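Type II restriction enzyme MspI (PDB 1SA3) recognises the double-stranded DNA sequence 5'-CCGG-3' and cleaves it after the first cytosine, leaving fragments with 5'-terminal phosphates. Local coordinates at residues A100-T105 against V114-K119. Numbering follows the deposited sequence.
Sequences ATIRFT and VPLNIK. With nucleotides of chain A.
Ala-100 opens its strand with a two-way backbone pairing to Leu-116: its O takes the Leu-116 N-H nearly along the C=O axis at 2.7 Å, while its own N reaches Leu-116 O only weakly, at 3.3 Å. CB and CG of Leu-116 lie against that same carbonyl oxygen. Thr-101 and Pro-115 form a non-hydrogen-bonded pair whose side chains lie on the face opposite that of Ala-100, Leu-116, Ile-102 and Val-114; with Thr-101 CG2 anti to the carbonyl carbon, the methyl rests 3.8 Å from Pro-115 CA. The CA-H of Thr-101 makes a C-H...O contact with Val-114 O (CA to O 3.4 Å). The two strands form an antiparallel beta hairpin in the five-stranded mixed sheet of this PD-(D/E)XK nuclease, between strands 77-84 and 203-210. Asp-99, just before the hairpin, binds the sodium ion with Glu-35 and Asp-84, and its OD2 accepts a hydrogen bond from Ile-118 N; Lys-119 CA comes 3.5 Å from OP1 of DG6 of chain A. Ile-102 O accepts the Val-114 N-H nearly along the C=O axis (2.7 Å), whereas the return hydrogen bond from Ile-102 N reaches Val-114 O from above the carbonyl plane. The Ile-102 and Leu-116 side chains cross obliquely, CG1 and CD1 of Ile-102 both touching Leu-116 CD1 at 3.8 Å. Ile-102 CG2 sits over one face of the Phe-104 ring, offset toward its rim, and Val-114 CG2 at its edge, 3.7 Å from Phe-104 CE1.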
loop_
_atom_site.group_PDB
_atom_site.type_symbol
_atom_site.label_atom_id
_atom_site.label_comp_id
_atom_site.label_asym_id
_atom_site.label_seq_id
_atom_site.Cartn_x
_atom_site.Cartn_y
_atom_site.Cartn_z
ATOM N N ALA E 100 1.639 9.692 -3.604
ATOM C CA ALA E 100 1.584 10.485 -4.825
ATOM C C ALA E 100 0.180 10.440 -5.394
ATOM O O ALA E 100 -0.652 9.658 -4.943
ATOM C CB ALA E 100 2.556 9.917 -5.850
ATOM N N THR E 101 -0.072 11.274 -6.397
ATOM C CA THR E 101 -1.379 11.306 -7.031
ATOM C C THR E 101 -1.286 11.423 -8.545
ATOM O O THR E 101 -0.284 11.903 -9.093
ATOM C CB THR E 101 -2.232 12.492 -6.525
ATOM O OG1 THR E 101 -1.609 13.730 -6.893
ATOM C CG2 THR E 101 -2.371 12.446 -5.019
ATOM N N ILE E 102 -2.338 10.955 -9.211
ATOM C CA ILE E 102 -2.468 11.049 -10.666
ATOM C C ILE E 102 -3.865 11.637 -10.856
ATOM O O ILE E 102 -4.813 11.205 -10.186
ATOM C CB ILE E 102 -2.463 9.672 -11.362
ATOM C CG1 ILE E 102 -1.130 8.963 -11.131
ATOM C CG2 ILE E 102 -2.732 9.842 -12.875
ATOM C CD1 ILE E 102 -1.113 7.552 -11.685
ATOM N N ARG E 103 -3.987 12.641 -11.715
ATOM C CA ARG E 103 -5.294 13.222 -12.002
ATOM C C ARG E 103 -5.616 12.981 -13.472
ATOM O O ARG E 103 -4.818 13.315 -14.353
ATOM C CB ARG E 103 -5.318 14.726 -11.715
ATOM C CG ARG E 103 -6.634 15.387 -12.141
ATOM C CD ARG E 103 -6.662 16.876 -11.819
ATOM N NE ARG E 103 -6.644 17.126 -10.382
ATOM C CZ ARG E 103 -7.665 16.902 -9.558
ATOM N NH1 ARG E 103 -8.815 16.421 -10.013
ATOM N NH2 ARG E 103 -7.530 17.154 -8.264
ATOM N N PHE E 104 -6.773 12.379 -13.739
ATOM C CA PHE E 104 -7.188 12.123 -15.114
ATOM C C PHE E 104 -8.305 13.080 -15.468
ATOM O O PHE E 104 -9.229 13.276 -14.675
ATOM C CB PHE E 104 -7.723 10.703 -15.291
ATOM C CG PHE E 104 -6.727 9.630 -15.000
ATOM C CD1 PHE E 104 -6.666 9.040 -13.742
ATOM C CD2 PHE E 104 -5.869 9.177 -15.995
ATOM C CE1 PHE E 104 -5.763 8.006 -13.481
ATOM C CE2 PHE E 104 -4.972 8.151 -15.740
ATOM C CZ PHE E 104 -4.922 7.565 -14.481
ATOM N N THR E 105 -8.225 13.676 -16.650
ATOM C CA THR E 105 -9.256 14.598 -17.107
ATOM C C THR E 105 -9.995 13.916 -18.247
ATOM O O THR E 105 -9.376 13.360 -19.157
ATOM C CB THR E 105 -8.643 15.924 -17.597
ATOM O OG1 THR E 105 -7.976 16.561 -16.503
ATOM C CG2 THR E 105 -9.728 16.862 -18.124
ATOM N N VAL E 114 -6.538 10.426 -8.217
ATOM C CA VAL E 114 -6.241 9.085 -7.723
ATOM C C VAL E 114 -5.040 9.067 -6.783
ATOM O O VAL E 114 -3.890 8.982 -7.232
ATOM C CB VAL E 114 -5.939 8.102 -8.875
ATOM C CG1 VAL E 114 -5.875 6.672 -8.334
ATOM C CG2 VAL E 114 -6.991 8.213 -9.957
ATOM N N PRO E 115 -5.285 9.168 -5.464
ATOM C CA PRO E 115 -4.192 9.147 -4.490
ATOM C C PRO E 115 -3.618 7.732 -4.495
ATOM O O PRO E 115 -4.362 6.739 -4.591
ATOM C CB PRO E 115 -4.891 9.515 -3.178
ATOM C CG PRO E 115 -6.275 8.989 -3.377
ATOM C CD PRO E 115 -6.571 9.427 -4.790
ATOM N N LEU E 116 -2.299 7.641 -4.407
ATOM C CA LEU E 116 -1.634 6.346 -4.462
ATOM C C LEU E 116 -0.693 6.077 -3.311
ATOM O O LEU E 116 -0.121 6.998 -2.727
ATOM C CB LEU E 116 -0.797 6.247 -5.746
ATOM C CG LEU E 116 -1.303 6.759 -7.095
ATOM C CD1 LEU E 116 -0.102 6.968 -8.026
ATOM C CD2 LEU E 116 -2.290 5.778 -7.707
ATOM N N ASN E 117 -0.527 4.799 -2.997
ATOM C CA ASN E 117 0.438 4.384 -1.991
ATOM C C ASN E 117 1.353 3.466 -2.811
ATOM O O ASN E 117 0.879 2.544 -3.470
ATOM C CB ASN E 117 -0.205 3.607 -0.850
ATOM C CG ASN E 117 0.820 3.148 0.180
ATOM O OD1 ASN E 117 1.385 2.066 0.062
ATOM N ND2 ASN E 117 1.079 3.987 1.179
ATOM N N ILE E 118 2.652 3.726 -2.779
ATOM C CA ILE E 118 3.596 2.946 -3.580
ATOM C C ILE E 118 4.730 2.374 -2.753
ATOM O O ILE E 118 5.349 3.092 -1.974
ATOM C CB ILE E 118 4.208 3.823 -4.695
ATOM C CG1 ILE E 118 3.086 4.547 -5.444
ATOM C CG2 ILE E 118 5.037 2.956 -5.664
ATOM C CD1 ILE E 118 3.567 5.556 -6.487
ATOM N N LYS E 119 5.002 1.083 -2.935
ATOM C CA LYS E 119 6.074 0.415 -2.207
ATOM C C LYS E 119 6.834 -0.548 -3.104
ATOM O O LYS E 119 6.389 -0.879 -4.207
ATOM C CB LYS E 119 5.523 -0.403 -1.038
ATOM C CG LYS E 119 4.823 0.376 0.047
ATOM C CD LYS E 119 4.332 -0.582 1.147
ATOM C CE LYS E 119 3.406 0.129 2.115
ATOM N NZ LYS E 119 4.032 1.363 2.687
ATOM P P DG A 6 9.205 0.329 1.021
ATOM O OP1 DG A 6 9.125 0.506 -0.454
ATOM O OP2 DG A 6 8.026 -0.209 1.758
ATOM O "O5'" DG A 6 10.456 -0.573 1.400
ATOM C "C5'" DG A 6 10.290 -1.837 2.031
ATOM C "C4'" DG A 6 11.629 -2.348 2.500
ATOM O "O4'" DG A 6 11.857 -1.745 3.800
ATOM C "C3'" DG A 6 11.635 -3.854 2.741
ATOM O "O3'" DG A 6 12.309 -4.599 1.745
ATOM C "C2'" DG A 6 12.354 -4.043 4.062
ATOM C "C1'" DG A 6 12.396 -2.679 4.726
ATOM N N9 DG A 6 11.488 -2.777 5.867
ATOM C C8 DG A 6 10.181 -2.347 5.946
ATOM N N7 DG A 6 9.580 -2.731 7.047
ATOM C C5 DG A 6 10.560 -3.422 7.751
ATOM C C6 DG A 6 10.498 -4.081 9.018
ATOM O O6 DG A 6 9.530 -4.197 9.783
ATOM N N1 DG A 6 11.725 -4.652 9.359
ATOM C C2 DG A 6 12.864 -4.606 8.578
ATOM N N2 DG A 6 13.958 -5.227 9.071
ATOM N N3 DG A 6 12.929 -4.000 7.398
ATOM C C4 DG A 6 11.751 -3.434 7.050
#